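Long-range contacts in TodX (Pseudomonas putida, PDB 3BS0), which probably lets toluene and related aromatic hydrocarbons cross the outer membrane, a first step in their biodegradation, as a barrel of the FadL family: residues N346-R351 with G382-F386; L48-T54 with Q422-S428; L248-L254 with L266-V272; A15-T19 with S337-A341. All coordinates share one frame; numbering follows the deposited sequence.

Contacts 1 and 2 are pairings of the barrel wall; contact 3 is an antiparallel hairpin inserted between neighbouring wall strands, and contact 4 joins the N-terminal segment to the wall's inner side. Contact 2 joins the barrel's first and last strands. Contact 1 lies on the surface near the short turns; contacts 2, 3 and 4 are partly buried, contact 3 about 48 Å from contact 1 between centres. Chemistry follows position: contact 1 has a salt bridge, weak as a hydrogen bond, beside the N-terminal segment, contact 2 has apolar residues outside, contact 3 separates a charged, polar face from a buried apolar one, and contact 4 uses a serine and a methionine. Contacts 1 and 4 touch, through Arg351 and Met16.

Contact 1 of 4, residues N346-R351 with G382-F386; sequences NDLTLR and GEYDF
Thr349 and Glu383 form a hydrogen-bonded antiparallel pair in the beta-barrel wall, close to the end where short turns join the strands. Thr349 N donates to Glu383 O at 2.8 Å, and Glu383 N answers to Thr349 O at 3.2 Å. Further toward the turn, Asp385 N reaches Asp347 O at 3.2 Å. Leu348 and Tyr384 occupy the non-hydrogen-bonded position between these bonds, with Leu348 CD1 4.4 Å from Tyr384 CB. The Asp347 carboxylate runs alongside the Tyr384 ring, pointing the same way, their planes 51° apart.

The opposite face, carrying Thr349 and Glu383, is polar. Glu383 is extended, its CG trans to the backbone N (chi1 174°), which carries the carboxylate along to Arg351. Its OE1 makes a salt bridge to Arg351 NH2 at 3.3 Å; as a hydrogen bond this is weak and bent. Thr349 OG1 donates a second weak bond to the same oxygen, so OE1 is shared by two donors.

Arg351 in turn lies against Ile12 and Ala15 of helix 11-15, so the polar pair borders the N-terminal segment within the barrel, and its NH1 has a weak bond to Asn393. Guanidinium and carboxylate planes are 63° apart, and Thr349 CG2 lies 4.1 Å above the guanidinium plane, displaced toward the rim of the group.

Contact 2 of 4, residues L48-T54 with Q422-S428; sequences LGLDVVT and QINAVVS
The seam of the barrel, where its first strand (44-60) meets its last (417-433), runs through Val52 and Ala425. Across this antiparallel pair, Val52 N donates to Ala425 O at 2.9 Å, and Ala425 N donates back to Val52 O at 3.1 Å. Both bonds are nearly straight. Val52 CG2 packs against Ala425 CB at 3.9 Å.

Two residues along, Leu50 and Val427 make the next hydrogen-bonded pair. Val427 N reaches Leu50 O at 3.2 Å in a more bent bond. At the other end the pairing frays: the bonds between Thr54 and Ile423 are weak, both at 3.4 Å from N to O.

Some 370 residues separate the two segments, and their pairing closes the cylinder of the beta barrel. Leu50, Val52, Ala425 and Val427 lie on one face of the wall, with Leu50 and Val427 on the surface, where they probably meet lipid. Gly49, Asp51, Val53, Asn424, Val426 and Ser428 lie on the other, toward the interior. There Asp51 slants across Val426, its OD2 3.7 Å from Val426 CG2, and has a long, weak ion pair with Arg14 of helix 11-15. Val53 lies beside the Asn424 side chain, both pointing the same way. At Gly49, where there is no side chain, Ser428 CB comes within 3.8 Å of Gly49 CA.

Contact 3 of 4, residues L248-L254 with L266-V272; sequences LEGKATL and LDGDIRV
Glu249 and Asp269 cross at about a right angle on one side of the 244-257/263-272 beta hairpin, their carboxylate planes 73° apart. Here two acceptors face each other without a bond. Arg271 runs alongside Glu249, pointing the same way; Glu249 OE1 lies by the Arg271 aliphatic chain, and NE is 4.3 Å from it, beyond a salt bridge. Arg271 NE instead makes a long salt bridge to Asp269 OD2 at 3.9 Å.

Further along, Thr253 and Asp267 also lie side by side, and Thr253 OG1 donates to Asp267 OD1 at 3.2 Å, nearly in line with its C-O bond. On the other face Ala252 CB meets Ile270 CG2 at 3.6 Å, and Leu254 CD2 meets Leu266 CD2 at 4.0 Å, the two leucines pointing the same way. The backbone bonds continue through Gly250 and Gly268, with Gly250 N to Ile270 O at 3.3 Å.

The hairpin is inserted between wall strands 233-240 and 280-288. Its apolar face is buried: Leu254 and Leu266 rest on Leu186 and Leu190 of helix 186-194 and on Phe315 of strand 314-317, Ile270 on Phe202 and Leu204 of strand 199-204, and Leu248 on strand 214-228.

Contact 4 of 4, residues A15-T19 with S337-A341; sequences AMGGT and SIGTA
Ser337 reaches from the barrel wall to Gly17 with the hydrogen bond of this contact: Ser337 OG donates to Gly17 O at 2.7 Å. The hydroxyl stands above the carbonyl plane, 74° out of it, and so does not follow a lone pair. Its position comes from chi1 of 169°, which sets OG trans to the serine's backbone N and aims it at the turn. Thr19 CB, at the end of the turn, is 3.7 Å from the same OG.

Van der Waals contact comes mainly from Met16. Its chain is extended beyond CG and runs along strand 333-343, so that CG passes 3.9 Å from Thr340 O and the terminal CE touches Ala341 CB at 3.3 Å. Gly339 has no side chain, which lets Met16 lie close over the strand.

Backbone geometry shapes the rest. Residues 16 to 19 form a type I' beta turn, with Gly17 and Gly18 at its two positive-phi positions; Gly17 N is also hydrogen-bonded to Thr379 OG1, and Thr19 O to Ser13 OG. Arg351 of the adjacent strand lies beside Met16 and Ala341. A turn after a short helix, lying against the inner side of the strands, with Ser337 and Met16 making the main contacts between 15-19 and 337-341, is consistent with the N-terminal hatch that plugs the barrel in FadL-family channels.

Contact 1 of 4, residues N346-R351 with G382-F386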
loop_
_atom_site.group_PDB
_atom_site.type_symbol
_atom_site.label_atom_id
_atom_site.label_comp_id
_atom_site.label_asym_id
_atom_site.label_seq_id
_atom_site.Cartn_x
_atom_site.Cartn_y
_atom_site.Cartn_z
ATOM N N ASN A 346 -15.414 -30.758 5.400
ATOM C CA ASN A 346 -14.454 -31.086 6.436
ATOM C C ASN A 346 -13.121 -30.424 6.085
ATOM O O ASN A 346 -12.234 -30.267 6.932
ATOM C CB ASN A 346 -14.281 -32.604 6.537
ATOM C CG ASN A 346 -13.364 -33.009 7.676
ATOM O OD1 ASN A 346 -12.146 -33.119 7.509
ATOM N ND2 ASN A 346 -13.947 -33.209 8.854
ATOM N N ASP A 347 -12.996 -30.015 4.828
ATOM C CA ASP A 347 -11.771 -29.394 4.356
ATOM C C ASP A 347 -12.006 -28.207 3.422
ATOM O O ASP A 347 -11.129 -27.836 2.639
ATOM C CB ASP A 347 -10.894 -30.463 3.687
ATOM C CG ASP A 347 -11.711 -31.518 2.946
ATOM O OD1 ASP A 347 -11.211 -32.658 2.801
ATOM O OD2 ASP A 347 -12.843 -31.206 2.506
ATOM N N LEU A 348 -13.193 -27.616 3.510
ATOM C CA LEU A 348 -13.528 -26.448 2.703
ATOM C C LEU A 348 -14.184 -25.396 3.575
ATOM O O LEU A 348 -15.215 -25.642 4.186
ATOM C CB LEU A 348 -14.484 -26.802 1.561
ATOM C CG LEU A 348 -14.922 -25.590 0.725
ATOM C CD1 LEU A 348 -13.761 -25.118 -0.128
ATOM C CD2 LEU A 348 -16.110 -25.951 -0.151
ATOM N N THR A 349 -13.571 -24.224 3.640
ATOM C CA THR A 349 -14.118 -23.132 4.422
ATOM C C THR A 349 -14.536 -22.085 3.413
ATOM O O THR A 349 -14.068 -22.100 2.272
ATOM C CB THR A 349 -13.071 -22.511 5.358
ATOM O OG1 THR A 349 -12.670 -23.470 6.344
ATOM C CG2 THR A 349 -13.642 -21.282 6.046
ATOM N N LEU A 350 -15.433 -21.198 3.824
ATOM C CA LEU A 350 -15.903 -20.120 2.964
ATOM C C LEU A 350 -15.856 -18.853 3.787
ATOM O O LEU A 350 -16.363 -18.817 4.908
ATOM C CB LEU A 350 -17.319 -20.398 2.471
ATOM C CG LEU A 350 -17.384 -21.634 1.568
ATOM C CD1 LEU A 350 -18.805 -21.839 1.086
ATOM C CD2 LEU A 350 -16.443 -21.466 0.379
ATOM N N ARG A 351 -15.218 -17.829 3.230
ATOM C CA ARG A 351 -15.063 -16.548 3.900
ATOM C C ARG A 351 -15.608 -15.405 3.057
ATOM O O ARG A 351 -15.679 -15.503 1.834
ATOM C CB ARG A 351 -13.584 -16.291 4.193
ATOM C CG ARG A 351 -12.960 -17.314 5.097
ATOM C CD ARG A 351 -11.443 -17.186 5.154
ATOM N NE ARG A 351 -10.898 -18.115 6.141
ATOM C CZ ARG A 351 -10.030 -19.080 5.868
ATOM N NH1 ARG A 351 -9.588 -19.249 4.630
ATOM N NH2 ARG A 351 -9.621 -19.891 6.832
ATOM N N GLY A 382 -11.760 -18.246 0.590
ATOM C CA GLY A 382 -12.000 -19.663 0.698
ATOM C C GLY A 382 -10.744 -20.397 1.113
ATOM O O GLY A 382 -9.632 -19.963 0.809
ATOM N N GLU A 383 -10.934 -21.502 1.828
ATOM C CA GLU A 383 -9.831 -22.332 2.287
ATOM C C GLU A 383 -10.123 -23.777 1.934
ATOM O O GLU A 383 -11.236 -24.259 2.113
ATOM C CB GLU A 383 -9.631 -22.215 3.803
ATOM C CG GLU A 383 -8.588 -23.185 4.350
ATOM C CD GLU A 383 -8.324 -23.016 5.839
ATOM O OE1 GLU A 383 -9.276 -23.131 6.638
ATOM O OE2 GLU A 383 -7.161 -22.771 6.222
ATOM N N TYR A 384 -9.116 -24.451 1.407
ATOM C CA TYR A 384 -9.235 -25.852 1.056
ATOM C C TYR A 384 -7.921 -26.469 1.501
ATOM O O TYR A 384 -6.848 -26.032 1.093
ATOM C CB TYR A 384 -9.431 -26.029 -0.459
ATOM C CG TYR A 384 -9.851 -27.430 -0.885
ATOM C CD1 TYR A 384 -10.397 -27.659 -2.150
ATOM C CD2 TYR A 384 -9.736 -28.517 -0.012
ATOM C CE1 TYR A 384 -10.824 -28.936 -2.533
ATOM C CE2 TYR A 384 -10.157 -29.794 -0.385
ATOM C CZ TYR A 384 -10.702 -29.998 -1.645
ATOM O OH TYR A 384 -11.142 -31.258 -2.004
ATOM N N ASP A 385 -7.996 -27.462 2.369
ATOM C CA ASP A 385 -6.784 -28.108 2.832
ATOM C C ASP A 385 -6.825 -29.596 2.538
ATOM O O ASP A 385 -7.734 -30.303 2.970
ATOM C CB ASP A 385 -6.582 -27.841 4.324
ATOM C CG ASP A 385 -7.876 -27.814 5.091
ATOM O OD1 ASP A 385 -7.929 -27.110 6.123
ATOM O OD2 ASP A 385 -8.829 -28.495 4.667
ATOM N N PHE A 386 -5.834 -30.055 1.782
ATOM C CA PHE A 386 -5.734 -31.454 1.393
ATOM C C PHE A 386 -5.514 -32.382 2.589
ATOM O O PHE A 386 -6.088 -33.463 2.643
ATOM C CB PHE A 386 -4.610 -31.625 0.366
ATOM C CG PHE A 386 -4.716 -30.687 -0.817
ATOM C CD1 PHE A 386 -3.829 -29.624 -0.959
ATOM C CD2 PHE A 386 -5.704 -30.867 -1.787
ATOM C CE1 PHE A 386 -3.916 -28.755 -2.046
ATOM C CE2 PHE A 386 -5.800 -29.998 -2.884
ATOM C CZ PHE A 386 -4.901 -28.939 -3.010
#

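Contact 2 of 4, residues L48-T54 with Q422-S428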
loop_
_atom_site.group_PDB
_atom_site.type_symbol
_atom_site.label_atom_id
_atom_site.label_comp_id
_atom_site.label_asym_id
_atom_site.label_seq_id
_atom_site.Cartn_x
_atom_site.Cartn_y
_atom_site.Cartn_z
ATOM N N LEU A 48 3.666 -19.579 1.907
ATOM C CA LEU A 48 4.033 -19.072 0.592
ATOM C C LEU A 48 2.846 -18.501 -0.153
ATOM O O LEU A 48 1.844 -19.192 -0.356
ATOM C CB LEU A 48 4.652 -20.196 -0.238
ATOM C CG LEU A 48 6.167 -20.070 -0.353
ATOM C CD1 LEU A 48 6.749 -21.353 -0.906
ATOM C CD2 LEU A 48 6.497 -18.881 -1.266
ATOM N N GLY A 49 2.964 -17.240 -0.577
ATOM C CA GLY A 49 1.866 -16.601 -1.287
ATOM C C GLY A 49 2.182 -15.544 -2.332
ATOM O O GLY A 49 3.287 -15.018 -2.411
ATOM N N LEU A 50 1.167 -15.230 -3.133
ATOM C CA LEU A 50 1.274 -14.249 -4.195
ATOM C C LEU A 50 0.164 -13.209 -4.142
ATOM O O LEU A 50 -1.018 -13.539 -4.134
ATOM C CB LEU A 50 1.238 -14.962 -5.533
ATOM C CG LEU A 50 2.403 -15.913 -5.756
ATOM C CD1 LEU A 50 2.030 -16.896 -6.837
ATOM C CD2 LEU A 50 3.644 -15.127 -6.139
ATOM N N ASP A 51 0.557 -11.944 -4.127
ATOM C CA ASP A 51 -0.387 -10.833 -4.076
ATOM C C ASP A 51 -0.462 -10.162 -5.449
ATOM O O ASP A 51 0.576 -9.840 -6.035
ATOM C CB ASP A 51 0.094 -9.819 -3.033
ATOM C CG ASP A 51 -1.033 -9.020 -2.414
ATOM O OD1 ASP A 51 -1.607 -8.143 -3.097
ATOM O OD2 ASP A 51 -1.347 -9.271 -1.232
ATOM N N VAL A 52 -1.675 -9.974 -5.972
ATOM C CA VAL A 52 -1.858 -9.297 -7.258
ATOM C C VAL A 52 -2.871 -8.182 -7.086
ATOM O O VAL A 52 -3.993 -8.428 -6.652
ATOM C CB VAL A 52 -2.391 -10.222 -8.374
ATOM C CG1 VAL A 52 -1.471 -10.129 -9.578
ATOM C CG2 VAL A 52 -2.512 -11.648 -7.887
ATOM N N VAL A 53 -2.476 -6.966 -7.449
ATOM C CA VAL A 53 -3.343 -5.805 -7.322
ATOM C C VAL A 53 -3.731 -5.149 -8.641
ATOM O O VAL A 53 -3.010 -4.300 -9.159
ATOM C CB VAL A 53 -2.690 -4.732 -6.431
ATOM C CG1 VAL A 53 -3.676 -3.587 -6.182
ATOM C CG2 VAL A 53 -2.225 -5.364 -5.113
ATOM N N THR A 54 -4.883 -5.542 -9.173
ATOM C CA THR A 54 -5.408 -4.979 -10.411
ATOM C C THR A 54 -5.936 -3.587 -10.072
ATOM O O THR A 54 -6.415 -3.364 -8.967
ATOM C CB THR A 54 -6.601 -5.814 -10.944
ATOM O OG1 THR A 54 -6.153 -7.125 -11.308
ATOM C CG2 THR A 54 -7.242 -5.124 -12.151
ATOM N N GLN A 422 -10.778 -0.987 -7.679
ATOM C CA GLN A 422 -9.638 -1.884 -7.538
ATOM C C GLN A 422 -9.960 -3.265 -6.985
ATOM O O GLN A 422 -10.639 -3.374 -5.979
ATOM C CB GLN A 422 -8.610 -1.223 -6.634
ATOM C CG GLN A 422 -7.289 -1.918 -6.587
ATOM C CD GLN A 422 -6.518 -1.594 -5.322
ATOM O OE1 GLN A 422 -6.817 -2.123 -4.238
ATOM N NE2 GLN A 422 -5.530 -0.712 -5.445
ATOM N N ILE A 423 -9.452 -4.307 -7.645
ATOM C CA ILE A 423 -9.632 -5.712 -7.238
ATOM C C ILE A 423 -8.363 -6.236 -6.544
ATOM O O ILE A 423 -7.270 -5.719 -6.757
ATOM C CB ILE A 423 -9.909 -6.623 -8.465
ATOM C CG1 ILE A 423 -11.285 -6.306 -9.068
ATOM C CG2 ILE A 423 -9.847 -8.074 -8.066
ATOM C CD1 ILE A 423 -11.537 -6.976 -10.418
ATOM N N ASN A 424 -8.506 -7.275 -5.724
ATOM C CA ASN A 424 -7.366 -7.840 -5.012
ATOM C C ASN A 424 -7.371 -9.348 -4.807
ATOM O O ASN A 424 -8.250 -9.890 -4.146
ATOM C CB ASN A 424 -7.219 -7.163 -3.659
ATOM C CG ASN A 424 -6.124 -6.139 -3.658
ATOM O OD1 ASN A 424 -6.120 -5.214 -4.481
ATOM N ND2 ASN A 424 -5.170 -6.295 -2.737
ATOM N N ALA A 425 -6.366 -10.018 -5.355
ATOM C CA ALA A 425 -6.256 -11.456 -5.208
ATOM C C ALA A 425 -5.028 -11.797 -4.379
ATOM O O ALA A 425 -3.933 -11.292 -4.641
ATOM C CB ALA A 425 -6.155 -12.105 -6.566
ATOM N N VAL A 426 -5.210 -12.628 -3.358
ATOM C CA VAL A 426 -4.098 -13.059 -2.510
ATOM C C VAL A 426 -4.250 -14.561 -2.500
ATOM O O VAL A 426 -5.375 -15.065 -2.464
ATOM C CB VAL A 426 -4.215 -12.593 -1.030
ATOM C CG1 VAL A 426 -2.905 -12.873 -0.303
ATOM C CG2 VAL A 426 -4.566 -11.123 -0.952
ATOM N N VAL A 427 -3.138 -15.279 -2.544
ATOM C CA VAL A 427 -3.216 -16.728 -2.519
ATOM C C VAL A 427 -2.021 -17.274 -1.793
ATOM O O VAL A 427 -0.919 -16.765 -1.935
ATOM C CB VAL A 427 -3.242 -17.336 -3.935
ATOM C CG1 VAL A 427 -3.463 -18.849 -3.849
ATOM C CG2 VAL A 427 -4.336 -16.688 -4.754
ATOM N N SER A 428 -2.234 -18.305 -0.993
ATOM C CA SER A 428 -1.105 -18.875 -0.289
ATOM C C SER A 428 -1.275 -20.342 0.058
ATOM O O SER A 428 -2.382 -20.830 0.311
ATOM C CB SER A 428 -0.779 -18.053 0.979
ATOM O OG SER A 428 -1.897 -17.915 1.834
#

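Contact 3 of 4, residues L248-L254 with L266-V272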
loop_
_atom_site.group_PDB
_atom_site.type_symbol
_atom_site.label_atom_id
_atom_site.label_comp_id
_atom_site.label_asym_id
_atom_site.label_seq_id
_atom_site.Cartn_x
_atom_site.Cartn_y
_atom_site.Cartn_z
ATOM N N LEU A 248 13.199 9.158 0.426
ATOM C CA LEU A 248 13.354 8.261 -0.699
ATOM C C LEU A 248 14.367 9.038 -1.524
ATOM O O LEU A 248 14.195 10.240 -1.733
ATOM C CB LEU A 248 12.069 8.126 -1.512
ATOM C CG LEU A 248 10.870 7.322 -1.033
ATOM C CD1 LEU A 248 9.946 7.094 -2.243
ATOM C CD2 LEU A 248 11.311 5.999 -0.441
ATOM N N GLU A 249 15.428 8.377 -1.973
ATOM C CA GLU A 249 16.436 9.060 -2.775
ATOM C C GLU A 249 16.950 8.213 -3.933
ATOM O O GLU A 249 17.106 6.998 -3.823
ATOM C CB GLU A 249 17.613 9.512 -1.904
ATOM C CG GLU A 249 18.349 10.684 -2.523
ATOM C CD GLU A 249 19.349 11.326 -1.593
ATOM O OE1 GLU A 249 19.040 11.438 -0.387
ATOM O OE2 GLU A 249 20.437 11.728 -2.069
ATOM N N GLY A 250 17.206 8.865 -5.054
ATOM C CA GLY A 250 17.690 8.147 -6.205
ATOM C C GLY A 250 17.910 9.094 -7.360
ATOM O O GLY A 250 17.977 10.309 -7.196
ATOM N N LYS A 251 18.014 8.523 -8.547
ATOM C CA LYS A 251 18.235 9.307 -9.737
ATOM C C LYS A 251 16.904 9.661 -10.388
ATOM O O LYS A 251 15.952 8.872 -10.359
ATOM C CB LYS A 251 19.128 8.525 -10.713
ATOM C CG LYS A 251 20.505 8.173 -10.154
ATOM C CD LYS A 251 21.121 9.360 -9.408
ATOM C CE LYS A 251 22.651 9.398 -9.524
ATOM N NZ LYS A 251 23.189 10.774 -9.214
ATOM N N ALA A 252 16.851 10.856 -10.967
ATOM C CA ALA A 252 15.657 11.349 -11.618
ATOM C C ALA A 252 16.063 12.260 -12.751
ATOM O O ALA A 252 17.100 12.913 -12.696
ATOM C CB ALA A 252 14.804 12.115 -10.625
ATOM N N THR A 253 15.248 12.294 -13.792
ATOM C CA THR A 253 15.516 13.147 -14.927
ATOM C C THR A 253 14.451 14.226 -15.001
ATOM O O THR A 253 13.277 13.947 -15.240
ATOM C CB THR A 253 15.493 12.365 -16.253
ATOM O OG1 THR A 253 16.477 11.330 -16.224
ATOM C CG2 THR A 253 15.784 13.303 -17.419
ATOM N N LEU A 254 14.853 15.463 -14.765
ATOM C CA LEU A 254 13.920 16.572 -14.864
ATOM C C LEU A 254 14.049 16.991 -16.308
ATOM O O LEU A 254 15.151 17.223 -16.794
ATOM C CB LEU A 254 14.334 17.725 -13.977
ATOM C CG LEU A 254 13.557 18.972 -14.375
ATOM C CD1 LEU A 254 12.098 18.835 -13.944
ATOM C CD2 LEU A 254 14.200 20.196 -13.747
ATOM N N LEU A 266 17.512 16.780 -17.782
ATOM C CA LEU A 266 18.572 17.082 -16.863
ATOM C C LEU A 266 18.563 16.141 -15.672
ATOM O O LEU A 266 17.647 16.152 -14.843
ATOM C CB LEU A 266 18.506 18.562 -16.485
ATOM C CG LEU A 266 17.854 19.221 -15.278
ATOM C CD1 LEU A 266 18.735 19.001 -14.072
ATOM C CD2 LEU A 266 17.727 20.727 -15.534
ATOM N N ASP A 267 19.600 15.295 -15.639
ATOM C CA ASP A 267 19.805 14.279 -14.604
ATOM C C ASP A 267 20.326 14.865 -13.319
ATOM O O ASP A 267 21.099 15.817 -13.332
ATOM C CB ASP A 267 20.813 13.233 -15.064
ATOM C CG ASP A 267 20.570 12.778 -16.469
ATOM O OD1 ASP A 267 19.402 12.497 -16.812
ATOM O OD2 ASP A 267 21.550 12.692 -17.231
ATOM N N GLY A 268 19.908 14.273 -12.211
ATOM C CA GLY A 268 20.347 14.748 -10.922
ATOM C C GLY A 268 19.814 13.852 -9.834
ATOM O O GLY A 268 19.371 12.730 -10.084
ATOM N N ASP A 269 19.868 14.357 -8.613
ATOM C CA ASP A 269 19.385 13.637 -7.457
ATOM C C ASP A 269 17.983 14.139 -7.098
ATOM O O ASP A 269 17.639 15.292 -7.369
ATOM C CB ASP A 269 20.328 13.871 -6.274
ATOM C CG ASP A 269 19.872 13.154 -5.025
ATOM O OD1 ASP A 269 20.052 11.914 -4.952
ATOM O OD2 ASP A 269 19.318 13.823 -4.123
ATOM N N ILE A 270 17.176 13.265 -6.506
ATOM C CA ILE A 270 15.839 13.641 -6.095
ATOM C C ILE A 270 15.561 12.973 -4.783
ATOM O O ILE A 270 15.940 11.820 -4.565
ATOM C CB ILE A 270 14.749 13.225 -7.116
ATOM C CG1 ILE A 270 13.467 14.012 -6.846
ATOM C CG2 ILE A 270 14.449 11.735 -7.020
ATOM C CD1 ILE A 270 12.434 13.915 -7.967
ATOM N N ARG A 271 14.927 13.722 -3.895
ATOM C CA ARG A 271 14.570 13.236 -2.585
ATOM C C ARG A 271 13.125 13.579 -2.348
ATOM O O ARG A 271 12.696 14.712 -2.569
ATOM C CB ARG A 271 15.408 13.907 -1.490
ATOM C CG ARG A 271 16.865 13.546 -1.479
ATOM C CD ARG A 271 17.587 14.352 -0.426
ATOM N NE ARG A 271 18.068 15.639 -0.933
ATOM C CZ ARG A 271 18.285 16.705 -0.167
ATOM N NH1 ARG A 271 18.060 16.645 1.143
ATOM N NH2 ARG A 271 18.730 17.827 -0.708
ATOM N N VAL A 272 12.379 12.579 -1.912
ATOM C CA VAL A 272 10.986 12.748 -1.585
ATOM C C VAL A 272 11.052 12.713 -0.071
ATOM O O VAL A 272 11.104 11.652 0.537
ATOM C CB VAL A 272 10.151 11.591 -2.152
ATOM C CG1 VAL A 272 8.704 11.744 -1.757
ATOM C CG2 VAL A 272 10.256 11.586 -3.668
#

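Contact 4 of 4, residues A15-T19 with S337-A341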
loop_
_atom_site.group_PDB
_atom_site.type_symbol
_atom_site.label_atom_id
_atom_site.label_comp_id
_atom_site.label_asym_id
_atom_site.label_seq_id
_atom_site.Cartn_x
_atom_site.Cartn_y
_atom_site.Cartn_z
ATOM N N ALA A 15 -9.630 -11.909 3.029
ATOM C CA ALA A 15 -10.870 -12.452 2.516
ATOM C C ALA A 15 -11.963 -12.094 3.529
ATOM O O ALA A 15 -13.158 -12.132 3.229
ATOM C CB ALA A 15 -10.745 -13.956 2.364
ATOM N N MET A 16 -11.531 -11.726 4.730
ATOM C CA MET A 16 -12.446 -11.375 5.793
ATOM C C MET A 16 -12.446 -9.887 6.087
ATOM O O MET A 16 -12.332 -9.464 7.243
ATOM C CB MET A 16 -12.116 -12.175 7.056
ATOM C CG MET A 16 -12.602 -13.626 7.007
ATOM S SD MET A 16 -12.083 -14.522 8.452
ATOM C CE MET A 16 -12.181 -16.095 7.916
ATOM N N GLY A 17 -12.574 -9.105 5.016
ATOM C CA GLY A 17 -12.643 -7.657 5.111
ATOM C C GLY A 17 -11.533 -6.891 5.797
ATOM O O GLY A 17 -11.720 -5.731 6.146
ATOM N N GLY A 18 -10.380 -7.515 5.990
ATOM C CA GLY A 18 -9.283 -6.823 6.637
ATOM C C GLY A 18 -9.299 -6.977 8.138
ATOM O O GLY A 18 -8.536 -6.333 8.851
ATOM N N THR A 19 -10.171 -7.848 8.630
ATOM C CA THR A 19 -10.266 -8.078 10.062
ATOM C C THR A 19 -9.066 -8.910 10.521
ATOM O O THR A 19 -8.568 -9.725 9.756
ATOM C CB THR A 19 -11.575 -8.798 10.398
ATOM O OG1 THR A 19 -11.655 -8.976 11.815
ATOM C CG2 THR A 19 -11.648 -10.149 9.715
ATOM N N SER A 337 -14.426 -2.970 10.069
ATOM C CA SER A 337 -14.466 -4.217 9.315
ATOM C C SER A 337 -15.212 -5.374 9.983
ATOM O O SER A 337 -15.203 -5.519 11.201
ATOM C CB SER A 337 -13.030 -4.650 9.012
ATOM O OG SER A 337 -12.981 -5.971 8.509
ATOM N N ILE A 338 -15.860 -6.191 9.163
ATOM C CA ILE A 338 -16.588 -7.361 9.635
ATOM C C ILE A 338 -16.287 -8.530 8.691
ATOM O O ILE A 338 -16.210 -8.350 7.467
ATOM C CB ILE A 338 -18.119 -7.124 9.669
ATOM C CG1 ILE A 338 -18.825 -8.425 10.075
ATOM C CG2 ILE A 338 -18.612 -6.628 8.309
ATOM C CD1 ILE A 338 -20.337 -8.379 9.998
ATOM N N GLY A 339 -16.119 -9.724 9.259
ATOM C CA GLY A 339 -15.814 -10.884 8.439
ATOM C C GLY A 339 -16.449 -12.200 8.845
ATOM O O GLY A 339 -16.653 -12.483 10.027
ATOM N N THR A 340 -16.740 -13.018 7.843
ATOM C CA THR A 340 -17.363 -14.312 8.065
ATOM C C THR A 340 -16.574 -15.494 7.493
ATOM O O THR A 340 -15.988 -15.410 6.399
ATOM C CB THR A 340 -18.803 -14.320 7.489
ATOM O OG1 THR A 340 -19.732 -14.089 8.550
ATOM C CG2 THR A 340 -19.124 -15.652 6.800
ATOM N N ALA A 341 -16.576 -16.587 8.257
ATOM C CA ALA A 341 -15.907 -17.834 7.899
ATOM C C ALA A 341 -16.911 -18.961 8.155
ATOM O O ALA A 341 -17.603 -18.961 9.171
ATOM C CB ALA A 341 -14.671 -18.025 8.756
#